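Local coordinates for protein arginase, mitochondrial (PDB 6VSS) that hydrolyses L-arginine to urea and L-ornithine with a pair of manganese ions, and also converts agmatine to putrescine, at residues Q32-I36 with C127-R133; L40-R44 with E140-L144; V219-S223 with E285-L289. All coordinates share one frame. Numbering follows the deposited sequence.

Contact 1 of 3, residues Q32-I36 with C127-R133; sequences QNRVI and CGVDDKR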
ATOM      1  N   GLN B  32      -0.375 -21.559 -36.570  1.00 42.78           N
ATOM      2  CA  GLN B  32       0.983 -21.419 -35.989  1.00 43.01           C
ATOM      3  C   GLN B  32       1.926 -20.754 -37.018  1.00 41.02           C
ATOM      4  O   GLN B  32       2.378 -19.654 -36.749  1.00 38.65           O
ATOM      5  CB  GLN B  32       1.459 -22.778 -35.445  1.00 44.63           C
ATOM      6  CG  GLN B  32       0.669 -23.256 -34.229  1.00 47.13           C
ATOM      7  CD  GLN B  32       1.011 -24.641 -33.723  1.00 50.64           C
ATOM      8  OE1 GLN B  32       2.160 -25.092 -33.748  1.00 55.36           O
ATOM      9  NE2 GLN B  32       0.021 -25.299 -33.146  1.00 50.54           N
ATOM     10  N   ASN B  33       2.197 -21.373 -38.164  1.00 37.92           N
ATOM     11  CA  ASN B  33       3.130 -20.854 -39.195  1.00 39.13           C
ATOM     12  C   ASN B  33       2.816 -19.406 -39.572  1.00 38.46           C
ATOM     13  O   ASN B  33       3.745 -18.572 -39.633  1.00 37.11           O
ATOM     14  CB  ASN B  33       3.080 -21.698 -40.469  1.00 41.53           C
ATOM     15  CG  ASN B  33       3.485 -23.119 -40.179  1.00 43.17           C
ATOM     16  OD1 ASN B  33       4.213 -23.364 -39.228  1.00 46.61           O
ATOM     17  ND2 ASN B  33       3.041 -24.056 -40.985  1.00 46.16           N
ATOM     18  N   ARG B  34       1.548 -19.141 -39.861  1.00 38.13           N
ATOM     19  CA  ARG B  34       1.049 -17.850 -40.383  1.00 38.26           C
ATOM     20  C   ARG B  34       1.204 -16.766 -39.301  1.00 36.80           C
ATOM     21  O   ARG B  34       1.661 -15.599 -39.607  1.00 35.48           O
ATOM     22  CB  ARG B  34      -0.416 -18.050 -40.805  1.00 40.05           C
ATOM     23  CG  ARG B  34      -0.641 -19.171 -41.815  1.00 41.82           C
ATOM     24  CD  ARG B  34      -1.888 -19.050 -42.687  1.00 45.22           C
ATOM     25  NE  ARG B  34      -2.070 -17.769 -43.398  1.00 46.42           N
ATOM     26  CZ  ARG B  34      -1.596 -17.462 -44.601  1.00 48.10           C
ATOM     27  NH1 ARG B  34      -0.899 -18.335 -45.315  1.00 49.30           N
ATOM     28  NH2 ARG B  34      -1.835 -16.260 -45.098  1.00 49.32           N
ATOM     29  N   VAL B  35       0.823 -17.085 -38.072  1.00 35.00           N
ATOM     30  CA  VAL B  35       0.851 -16.034 -36.998  1.00 35.55           C
ATOM     31  C   VAL B  35       2.318 -15.727 -36.660  1.00 35.08           C
ATOM     32  O   VAL B  35       2.657 -14.585 -36.405  1.00 34.21           O
ATOM     33  CB  VAL B  35       0.029 -16.413 -35.758  1.00 33.98           C
ATOM     34  CG1 VAL B  35       0.301 -15.431 -34.615  1.00 34.94           C
ATOM     35  CG2 VAL B  35      -1.467 -16.458 -36.080  1.00 33.60           C
ATOM     36  N   ILE B  36       3.164 -16.735 -36.659  1.00 36.54           N
ATOM     37  CA  ILE B  36       4.611 -16.560 -36.357  1.00 37.38           C
ATOM     38  C   ILE B  36       5.238 -15.709 -37.474  1.00 38.07           C
ATOM     39  O   ILE B  36       5.911 -14.690 -37.130  1.00 36.94           O
ATOM     40  CB  ILE B  36       5.305 -17.919 -36.196  1.00 37.28           C
ATOM     41  CG1 ILE B  36       4.885 -18.568 -34.885  1.00 37.30           C
ATOM     42  CG2 ILE B  36       6.808 -17.761 -36.329  1.00 37.88           C
ATOM     43  CD1 ILE B  36       5.555 -19.895 -34.618  1.00 39.05           C
ATOM     44  N   CYS B 127      -1.789 -19.928 -30.122  1.00 41.79           N
ATOM     45  CA  CYS B 127      -1.954 -20.727 -31.374  1.00 41.40           C
ATOM     46  C   CYS B 127      -1.552 -22.180 -31.130  1.00 42.52           C
ATOM     47  O   CYS B 127      -1.534 -22.971 -32.103  1.00 41.20           O
ATOM     48  CB  CYS B 127      -1.051 -20.243 -32.492  1.00 40.62           C
ATOM     49  SG  CYS B 127      -1.459 -18.567 -32.977  1.00 42.25           S
ATOM     50  N   GLY B 128      -1.156 -22.470 -29.892  1.00 43.08           N
ATOM     51  CA  GLY B 128      -0.767 -23.805 -29.415  1.00 43.28           C
ATOM     52  C   GLY B 128       0.667 -24.122 -29.739  1.00 43.25           C
ATOM     53  O   GLY B 128       0.986 -25.304 -29.789  1.00 46.10           O
ATOM     54  N   VAL B 129       1.522 -23.109 -29.882  1.00 43.22           N
ATOM     55  CA  VAL B 129       2.968 -23.310 -30.174  1.00 43.38           C
ATOM     56  C   VAL B 129       3.663 -23.859 -28.917  1.00 43.56           C
ATOM     57  O   VAL B 129       3.430 -23.324 -27.838  1.00 44.80           O
ATOM     58  CB  VAL B 129       3.606 -22.005 -30.684  1.00 43.75           C
ATOM     59  CG1 VAL B 129       5.100 -22.162 -30.926  1.00 45.39           C
ATOM     60  CG2 VAL B 129       2.926 -21.488 -31.946  1.00 42.71           C
ATOM     61  N   ASP B 130       4.526 -24.860 -29.067  1.00 44.22           N
ATOM     62  CA  ASP B 130       5.247 -25.521 -27.944  1.00 45.09           C
ATOM     63  C   ASP B 130       6.442 -24.638 -27.577  1.00 44.42           C
ATOM     64  O   ASP B 130       6.804 -23.761 -28.400  1.00 43.71           O
ATOM     65  CB  ASP B 130       5.648 -26.961 -28.280  1.00 46.64           C
ATOM     66  CG  ASP B 130       6.494 -27.099 -29.535  1.00 49.31           C
ATOM     67  OD1 ASP B 130       7.689 -26.844 -29.465  1.00 48.91           O
ATOM     68  OD2 ASP B 130       5.927 -27.419 -30.592  1.00 57.46           O
ATOM     69  N   ASP B 131       7.034 -24.864 -26.402  1.00 43.01           N
ATOM     70  CA  ASP B 131       8.115 -24.006 -25.856  1.00 42.79           C
ATOM     71  C   ASP B 131       9.402 -24.090 -26.680  1.00 40.65           C
ATOM     72  O   ASP B 131      10.113 -23.111 -26.709  1.00 38.99           O
ATOM     73  CB  ASP B 131       8.375 -24.337 -24.399  1.00 44.84           C
ATOM     74  CG  ASP B 131       7.169 -24.003 -23.566  1.00 45.09           C
ATOM     75  OD1 ASP B 131       6.588 -22.911 -23.783  1.00 47.02           O
ATOM     76  OD2 ASP B 131       6.805 -24.864 -22.747  1.00 47.56           O
ATOM     77  N   LYS B 132       9.678 -25.202 -27.347  1.00 43.02           N
ATOM     78  CA  LYS B 132      10.883 -25.333 -28.210  1.00 44.48           C
ATOM     79  C   LYS B 132      10.728 -24.368 -29.380  1.00 42.69           C
ATOM     80  O   LYS B 132      11.654 -23.613 -29.651  1.00 44.79           O
ATOM     81  CB  LYS B 132      11.070 -26.797 -28.617  1.00 48.17           C
ATOM     82  CG  LYS B 132      12.184 -27.067 -29.620  1.00 53.14           C
ATOM     83  CD  LYS B 132      12.632 -28.530 -29.652  1.00 56.36           C
ATOM     84  CE  LYS B 132      14.126 -28.694 -29.898  1.00 59.98           C
ATOM     85  NZ  LYS B 132      14.725 -29.765 -29.054  1.00 63.05           N
ATOM     86  N   ARG B 133       9.564 -24.328 -30.018  1.00 42.60           N
ATOM     87  CA  ARG B 133       9.338 -23.444 -31.186  1.00 41.73           C
ATOM     88  C   ARG B 133       9.230 -22.015 -30.650  1.00 38.18           C
ATOM     89  O   ARG B 133       9.785 -21.097 -31.243  1.00 37.61           O
ATOM     90  CB  ARG B 133       8.115 -23.936 -31.955  1.00 44.67           C
ATOM     91  CG  ARG B 133       7.653 -22.974 -33.037  1.00 48.87           C
ATOM     92  CD  ARG B 133       8.359 -23.181 -34.362  1.00 52.24           C
ATOM     93  NE  ARG B 133       7.700 -22.565 -35.514  1.00 54.19           N
ATOM     94  CZ  ARG B 133       6.572 -22.995 -36.099  1.00 56.44           C
ATOM     95  NH1 ARG B 133       5.903 -24.038 -35.629  1.00 57.49           N
ATOM     96  NH2 ARG B 133       6.092 -22.351 -37.151  1.00 58.00           N
TER
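Gln32 lies on the long N-terminal helix 25-57 with its CA 5.5 Å from that of Cys127, and its extended side chain runs along the loop that leads into helix 131-146. Gln32 NE2 makes a weak hydrogen bond to Cys127 O (3.0 Å, 126° at the hydrogen), while Gln32 CG packs on Val129 CG2 at 3.7 Å. Asn33 starts out pointing away, yet its carboxamide swings back so that OD1 accepts from Arg133 NH2 at 3.0 Å, near the plane of the guanidinium. The loop that meets these two residues joins two helices: Gly128, with positive phi, ends helix 121-125 in a Schellman motif, and Asp130 is the N-cap of helix 131-146, its OD1 accepting from Arg133 N at 3.2 Å. Arg133, whose N is capped in this way, is also the residue whose side chain reaches back to helix 25-57. The Arg34 side chain leads away from segment 127-133, and its NE forms a salt bridge with Glu45 of a second subunit. Val35 places CG2 3.8 Å from Cys127 SG, and Phe42 of that same neighbouring subunit packs against it as well, so the apolar contact continues into the hexamer interface. Ile36, one helical turn after Gln32, sets CD1 over one face of the Arg133 guanidinium, 3.5 Å from NE, and 4.1 Å from Val129 CG2.

Contact 2 of 3, residues L40-R44 with E140-L144; sequences LTFIR and ESVKL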
ATOM      1  N   LEU B  40       7.102 -12.142 -36.959  1.00 32.66           N
ATOM      2  CA  LEU B  40       8.547 -11.912 -37.181  1.00 33.50           C
ATOM      3  C   LEU B  40       8.681 -10.777 -38.192  1.00 34.57           C
ATOM      4  O   LEU B  40       9.531  -9.875 -37.983  1.00 36.53           O
ATOM      5  CB  LEU B  40       9.244 -13.194 -37.636  1.00 33.90           C
ATOM      6  CG  LEU B  40       9.356 -14.317 -36.589  1.00 33.35           C
ATOM      7  CD1 LEU B  40       9.782 -15.616 -37.271  1.00 34.26           C
ATOM      8  CD2 LEU B  40      10.298 -13.973 -35.475  1.00 32.69           C
ATOM      9  N   THR B  41       7.851 -10.790 -39.231  1.00 35.67           N
ATOM     10  CA  THR B  41       7.723  -9.664 -40.183  1.00 34.28           C
ATOM     11  C   THR B  41       7.481  -8.359 -39.404  1.00 33.01           C
ATOM     12  O   THR B  41       8.096  -7.388 -39.759  1.00 32.86           O
ATOM     13  CB  THR B  41       6.639  -9.995 -41.201  1.00 35.86           C
ATOM     14  OG1 THR B  41       7.009 -11.254 -41.763  1.00 38.54           O
ATOM     15  CG2 THR B  41       6.497  -8.949 -42.278  1.00 36.67           C
ATOM     16  N   PHE B  42       6.637  -8.312 -38.366  1.00 32.10           N
ATOM     17  CA  PHE B  42       6.405  -7.043 -37.621  1.00 31.67           C
ATOM     18  C   PHE B  42       7.750  -6.589 -37.038  1.00 31.57           C
ATOM     19  O   PHE B  42       8.141  -5.385 -37.221  1.00 31.67           O
ATOM     20  CB  PHE B  42       5.381  -7.187 -36.490  1.00 31.44           C
ATOM     21  CG  PHE B  42       5.165  -5.925 -35.705  1.00 30.68           C
ATOM     22  CD1 PHE B  42       4.383  -4.898 -36.214  1.00 32.14           C
ATOM     23  CD2 PHE B  42       5.717  -5.759 -34.465  1.00 31.49           C
ATOM     24  CE1 PHE B  42       4.162  -3.731 -35.491  1.00 32.53           C
ATOM     25  CE2 PHE B  42       5.503  -4.599 -33.741  1.00 31.59           C
ATOM     26  CZ  PHE B  42       4.742  -3.584 -34.265  1.00 32.68           C
ATOM     27  N   ILE B  43       8.433  -7.514 -36.344  1.00 30.42           N
ATOM     28  CA  ILE B  43       9.777  -7.260 -35.735  1.00 31.34           C
ATOM     29  C   ILE B  43      10.729  -6.873 -36.873  1.00 31.10           C
ATOM     30  O   ILE B  43      11.471  -5.927 -36.701  1.00 30.42           O
ATOM     31  CB  ILE B  43      10.345  -8.435 -34.875  1.00 31.22           C
ATOM     32  CG1 ILE B  43       9.440  -8.887 -33.719  1.00 30.55           C
ATOM     33  CG2 ILE B  43      11.751  -8.105 -34.376  1.00 30.81           C
ATOM     34  CD1 ILE B  43       9.355  -7.935 -32.541  1.00 31.20           C
ATOM     35  N   ARG B  44      10.683  -7.564 -38.015  1.00 33.25           N
ATOM     36  CA  ARG B  44      11.595  -7.251 -39.148  1.00 35.05           C
ATOM     37  C   ARG B  44      11.420  -5.764 -39.478  1.00 32.41           C
ATOM     38  O   ARG B  44      12.433  -5.085 -39.589  1.00 32.76           O
ATOM     39  CB  ARG B  44      11.372  -8.134 -40.393  1.00 37.94           C
ATOM     40  CG  ARG B  44      12.366  -7.870 -41.521  1.00 41.09           C
ATOM     41  CD  ARG B  44      12.430  -8.906 -42.661  1.00 46.26           C
ATOM     42  NE  ARG B  44      12.254 -10.281 -42.186  1.00 51.19           N
ATOM     43  CZ  ARG B  44      11.163 -11.059 -42.369  1.00 57.75           C
ATOM     44  NH1 ARG B  44      11.102 -12.263 -41.813  1.00 58.14           N
ATOM     45  NH2 ARG B  44      10.124 -10.644 -43.088  1.00 60.66           N
ATOM     46  N   GLU B 140      15.039 -15.971 -33.474  1.00 34.35           N
ATOM     47  CA  GLU B 140      14.875 -15.302 -34.795  1.00 33.79           C
ATOM     48  C   GLU B 140      14.696 -13.812 -34.549  1.00 31.74           C
ATOM     49  O   GLU B 140      15.360 -13.026 -35.208  1.00 29.85           O
ATOM     50  CB  GLU B 140      13.675 -15.843 -35.549  1.00 37.47           C
ATOM     51  CG  GLU B 140      13.811 -17.291 -35.964  1.00 40.37           C
ATOM     52  CD  GLU B 140      15.012 -17.625 -36.826  1.00 45.12           C
ATOM     53  OE1 GLU B 140      15.450 -16.749 -37.593  1.00 49.04           O
ATOM     54  OE2 GLU B 140      15.528 -18.755 -36.704  1.00 52.38           O
ATOM     55  N   SER B 141      13.875 -13.431 -33.567  1.00 30.49           N
ATOM     56  CA  SER B 141      13.668 -12.017 -33.183  1.00 30.32           C
ATOM     57  C   SER B 141      15.005 -11.339 -32.913  1.00 29.81           C
ATOM     58  O   SER B 141      15.270 -10.276 -33.520  1.00 29.56           O
ATOM     59  CB  SER B 141      12.729 -11.905 -32.034  1.00 30.66           C
ATOM     60  OG  SER B 141      11.445 -12.331 -32.483  1.00 31.44           O
ATOM     61  N   VAL B 142      15.836 -11.951 -32.084  1.00 29.19           N
ATOM     62  CA  VAL B 142      17.182 -11.401 -31.760  1.00 30.22           C
ATOM     63  C   VAL B 142      17.982 -11.221 -33.045  1.00 29.92           C
ATOM     64  O   VAL B 142      18.541 -10.154 -33.209  1.00 29.27           O
ATOM     65  CB  VAL B 142      17.935 -12.257 -30.719  1.00 30.59           C
ATOM     66  CG1 VAL B 142      19.335 -11.727 -30.507  1.00 30.34           C
ATOM     67  CG2 VAL B 142      17.195 -12.327 -29.381  1.00 30.73           C
ATOM     68  N   LYS B 143      17.932 -12.194 -33.957  1.00 31.25           N
ATOM     69  CA  LYS B 143      18.760 -12.208 -35.190  1.00 32.50           C
ATOM     70  C   LYS B 143      18.314 -11.084 -36.129  1.00 32.76           C
ATOM     71  O   LYS B 143      19.209 -10.450 -36.758  1.00 32.30           O
ATOM     72  CB  LYS B 143      18.686 -13.592 -35.859  1.00 33.34           C
ATOM     73  CG  LYS B 143      19.386 -14.702 -35.097  1.00 34.91           C
ATOM     74  CD  LYS B 143      19.465 -16.050 -35.846  1.00 36.57           C
ATOM     75  CE  LYS B 143      20.278 -17.044 -35.044  1.00 38.45           C
ATOM     76  NZ  LYS B 143      20.369 -18.374 -35.683  1.00 40.19           N
ATOM     77  N   LEU B 144      16.996 -10.843 -36.199  1.00 32.16           N
ATOM     78  CA  LEU B 144      16.399  -9.757 -37.000  1.00 32.96           C
ATOM     79  C   LEU B 144      16.927  -8.402 -36.488  1.00 33.06           C
ATOM     80  O   LEU B 144      17.228  -7.580 -37.357  1.00 32.50           O
ATOM     81  CB  LEU B 144      14.861  -9.860 -37.016  1.00 32.39           C
ATOM     82  CG  LEU B 144      14.289 -11.057 -37.804  1.00 32.30           C
ATOM     83  CD1 LEU B 144      12.820 -11.304 -37.509  1.00 31.05           C
ATOM     84  CD2 LEU B 144      14.465 -10.875 -39.324  1.00 33.01           C
TER
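Leu40 reaches across to Glu140 and Ser141 of helix 131-146, where its CD2 lies 3.9 Å from Glu140 CB and 3.6 Å from Ser141 OG. Leu144 fills the space one turn further on: its CD1 sits 3.6 Å from Leu40 O and 4.0 Å from Leu40 CB, so its methyl covers the backbone of helix 25-57 as well as the side chain. Ile43 packs from the same helix, with CG2 4.4 Å from Leu144 CB and CG1 4.2 Å from Ser141 OG. At the exposed margin Arg44 lays its guanidinium edge beside the leucine, NE to Leu144 CD2 being 3.7 Å. The two helices run nearly parallel, their local axes crossing at -21° and approaching to 9.6 Å, and the CA atoms come closest at Arg44 and Leu144 (5.8 Å). This is a side-by-side helix pair on one face of the arginase alpha/beta fold: Ile43, Ser141 and Val142 all touch Leu67 of strand 63-69, while Val142 also meets helix 163-174. Phe42, turned from helix 131-146, packs on Glu123 of a second subunit. Ser141 OG is hydrogen-bonded to Val137 O within its own helix, and no hydrogen bond links the two segments. The helices are therefore held here by van der Waals contact, mostly of aliphatic groups, against a serine hydroxyl already bonded elsewhere and a backbone carbonyl; the charged residues that touch, Glu140 and Arg44, are exposed.

Contact 3 of 3, residues V219-S223 with E285-L289; sequences VGIRS and EPGGL
Beside the dimanganese site, the segment carrying the L-ornithine-binding residue Ser223 meets loop 285-289. Extended Val219 leads to a corner at Gly220 (phi/psi 96/10), with Gly220 CA 6.0 Å from Leu289 CA and 3.9 Å from Leu289 CD1. Arg222 (-148/16; chi1 p, then t, t) clamps one carbonyl with two donors: NE and NH2 lie 2.8 and 2.9 Å from Glu285 O. Arg222 NH1 turns back to Gly220 O (2.9 Å) and bonds Ser272 O; NH2 bonds the backbone O of the manganese ligand Asp271. Glu285 (-131/96; chi1 m, chi2 m) accepts at OE1 from a water (2.5 Å) that also donates to Arg222 O (3.3 Å); its OE2 bonds the manganese ligand His186. Gly287 (93/40) and Gly288 (-99/-171) carry the loop past the guanidinium. Leu289 (chi1 m, chi2 t) brings CD1 to 4.3 Å from Val219 CG1. Asn98 of a third subunit, itself L-ornithine-binding, packs on Ser223, so subunits share this edge of the pocket. Val219 and Leu289 lie against strand 178-183 and helix 291-300.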
ATOM      1  N   VAL B 219      27.395 -12.525 -10.339  1.00 27.68           N
ATOM      2  CA  VAL B 219      27.553 -11.561  -9.214  1.00 27.48           C
ATOM      3  C   VAL B 219      26.209 -11.366  -8.512  1.00 27.13           C
ATOM      4  O   VAL B 219      25.220 -11.161  -9.188  1.00 25.88           O
ATOM      5  CB  VAL B 219      28.129 -10.245  -9.758  1.00 27.59           C
ATOM      6  CG1 VAL B 219      28.282  -9.180  -8.678  1.00 28.28           C
ATOM      7  CG2 VAL B 219      29.440 -10.484 -10.457  1.00 28.03           C
ATOM      8  N   GLY B 220      26.222 -11.350  -7.179  1.00 28.06           N
ATOM      9  CA  GLY B 220      25.054 -11.182  -6.291  1.00 27.83           C
ATOM     10  C   GLY B 220      24.472 -12.498  -5.787  1.00 26.90           C
ATOM     11  O   GLY B 220      23.439 -12.468  -5.117  1.00 25.72           O
ATOM     12  N   ILE B 221      25.168 -13.604  -6.021  1.00 26.33           N
ATOM     13  CA  ILE B 221      24.638 -14.956  -5.734  1.00 27.09           C
ATOM     14  C   ILE B 221      24.544 -15.166  -4.218  1.00 26.20           C
ATOM     15  O   ILE B 221      25.545 -14.931  -3.549  1.00 25.42           O
ATOM     16  CB  ILE B 221      25.522 -16.020  -6.412  1.00 27.43           C
ATOM     17  CG1 ILE B 221      25.612 -15.784  -7.911  1.00 26.44           C
ATOM     18  CG2 ILE B 221      25.004 -17.402  -6.066  1.00 28.55           C
ATOM     19  CD1 ILE B 221      24.355 -16.058  -8.641  1.00 26.93           C
ATOM     20  N   ARG B 222      23.364 -15.547  -3.731  1.00 26.04           N
ATOM     21  CA  ARG B 222      23.106 -15.779  -2.303  1.00 27.58           C
ATOM     22  C   ARG B 222      22.066 -16.884  -2.110  1.00 29.13           C
ATOM     23  O   ARG B 222      21.625 -17.029  -1.022  1.00 29.19           O
ATOM     24  CB  ARG B 222      22.678 -14.479  -1.622  1.00 27.12           C
ATOM     25  CG  ARG B 222      21.591 -13.729  -2.342  1.00 26.76           C
ATOM     26  CD  ARG B 222      21.559 -12.338  -1.868  1.00 26.89           C
ATOM     27  NE  ARG B 222      20.341 -11.663  -2.323  1.00 27.36           N
ATOM     28  CZ  ARG B 222      20.173 -10.985  -3.446  1.00 27.28           C
ATOM     29  NH1 ARG B 222      21.130 -10.909  -4.360  1.00 27.95           N
ATOM     30  NH2 ARG B 222      19.021 -10.372  -3.649  1.00 26.53           N
ATOM     31  N   SER B 223      21.786 -17.692  -3.125  1.00 31.12           N
ATOM     32  CA  SER B 223      20.698 -18.704  -3.129  1.00 33.11           C
ATOM     33  C   SER B 223      21.102 -19.850  -4.066  1.00 34.74           C
ATOM     34  O   SER B 223      20.877 -19.738  -5.274  1.00 34.35           O
ATOM     35  CB  SER B 223      19.386 -18.137  -3.542  1.00 32.55           C
ATOM     36  OG  SER B 223      18.412 -19.139  -3.385  1.00 34.48           O
ATOM     37  N   GLU B 285      15.091 -12.161  -2.092  1.00 27.38           N
ATOM     38  CA  GLU B 285      16.217 -12.852  -1.387  1.00 27.08           C
ATOM     39  C   GLU B 285      16.979 -11.806  -0.585  1.00 24.97           C
ATOM     40  O   GLU B 285      17.843 -11.137  -1.129  1.00 24.20           O
ATOM     41  CB  GLU B 285      17.177 -13.538  -2.374  1.00 28.79           C
ATOM     42  CG  GLU B 285      16.518 -14.550  -3.285  1.00 30.84           C
ATOM     43  CD  GLU B 285      16.135 -15.868  -2.634  1.00 33.65           C
ATOM     44  OE1 GLU B 285      16.606 -16.103  -1.490  1.00 35.04           O
ATOM     45  OE2 GLU B 285      15.346 -16.664  -3.281  1.00 33.94           O
ATOM     46  N   PRO B 286      16.703 -11.613   0.714  1.00 24.35           N
ATOM     47  CA  PRO B 286      17.378 -10.545   1.457  1.00 24.77           C
ATOM     48  C   PRO B 286      18.898 -10.713   1.473  1.00 25.04           C
ATOM     49  O   PRO B 286      19.418 -11.825   1.331  1.00 27.27           O
ATOM     50  CB  PRO B 286      16.778 -10.602   2.863  1.00 24.49           C
ATOM     51  CG  PRO B 286      15.396 -11.230   2.606  1.00 24.71           C
ATOM     52  CD  PRO B 286      15.630 -12.254   1.490  1.00 24.49           C
ATOM     53  N   GLY B 287      19.579  -9.590   1.535  1.00 24.83           N
ATOM     54  CA  GLY B 287      21.055  -9.536   1.547  1.00 24.88           C
ATOM     55  C   GLY B 287      21.663  -9.373   0.163  1.00 24.74           C
ATOM     56  O   GLY B 287      22.758  -9.932  -0.025  1.00 25.15           O
ATOM     57  N   GLY B 288      21.060  -8.542  -0.711  1.00 23.90           N
ATOM     58  CA  GLY B 288      21.423  -8.469  -2.121  1.00 24.04           C
ATOM     59  C   GLY B 288      22.336  -7.295  -2.387  1.00 24.18           C
ATOM     60  O   GLY B 288      22.701  -6.591  -1.444  1.00 24.73           O
ATOM     61  N   LEU B 289      22.589  -7.022  -3.645  1.00 24.11           N
ATOM     62  CA  LEU B 289      23.412  -5.865  -4.102  1.00 24.14           C
ATOM     63  C   LEU B 289      22.697  -4.526  -3.854  1.00 24.51           C
ATOM     64  O   LEU B 289      21.449  -4.476  -3.871  1.00 23.49           O
ATOM     65  CB  LEU B 289      23.706  -6.034  -5.575  1.00 23.25           C
ATOM     66  CG  LEU B 289      24.503  -7.281  -5.915  1.00 23.55           C
ATOM     67  CD1 LEU B 289      24.503  -7.534  -7.406  1.00 24.06           C
ATOM     68  CD2 LEU B 289      25.900  -7.163  -5.401  1.00 24.16           C
TER
HETATM   69  O   HOH W   1      18.705 -15.816  -0.098  1.00 46.25           O

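From the N terminus, helix 25-57 supplies the first segments of contacts 1 and 2 in succession. Contact 1 closes a loop of 90 residues at the start of helix 131-146, and contact 2 closes one of 95 at residues 140-144 of the same helix. Their segments alternate along the chain, so the two closures cross, and with centres 15 Å apart they join the start and the later turns of helix 131-146 to helix 25-57. Contact 3 follows in series, closing a loop of 61 residues between the end of strand 213-221 and the loop before helix 291-300. It lies on the opposite side of the chain's centre, beside the metal site from which both others are remote.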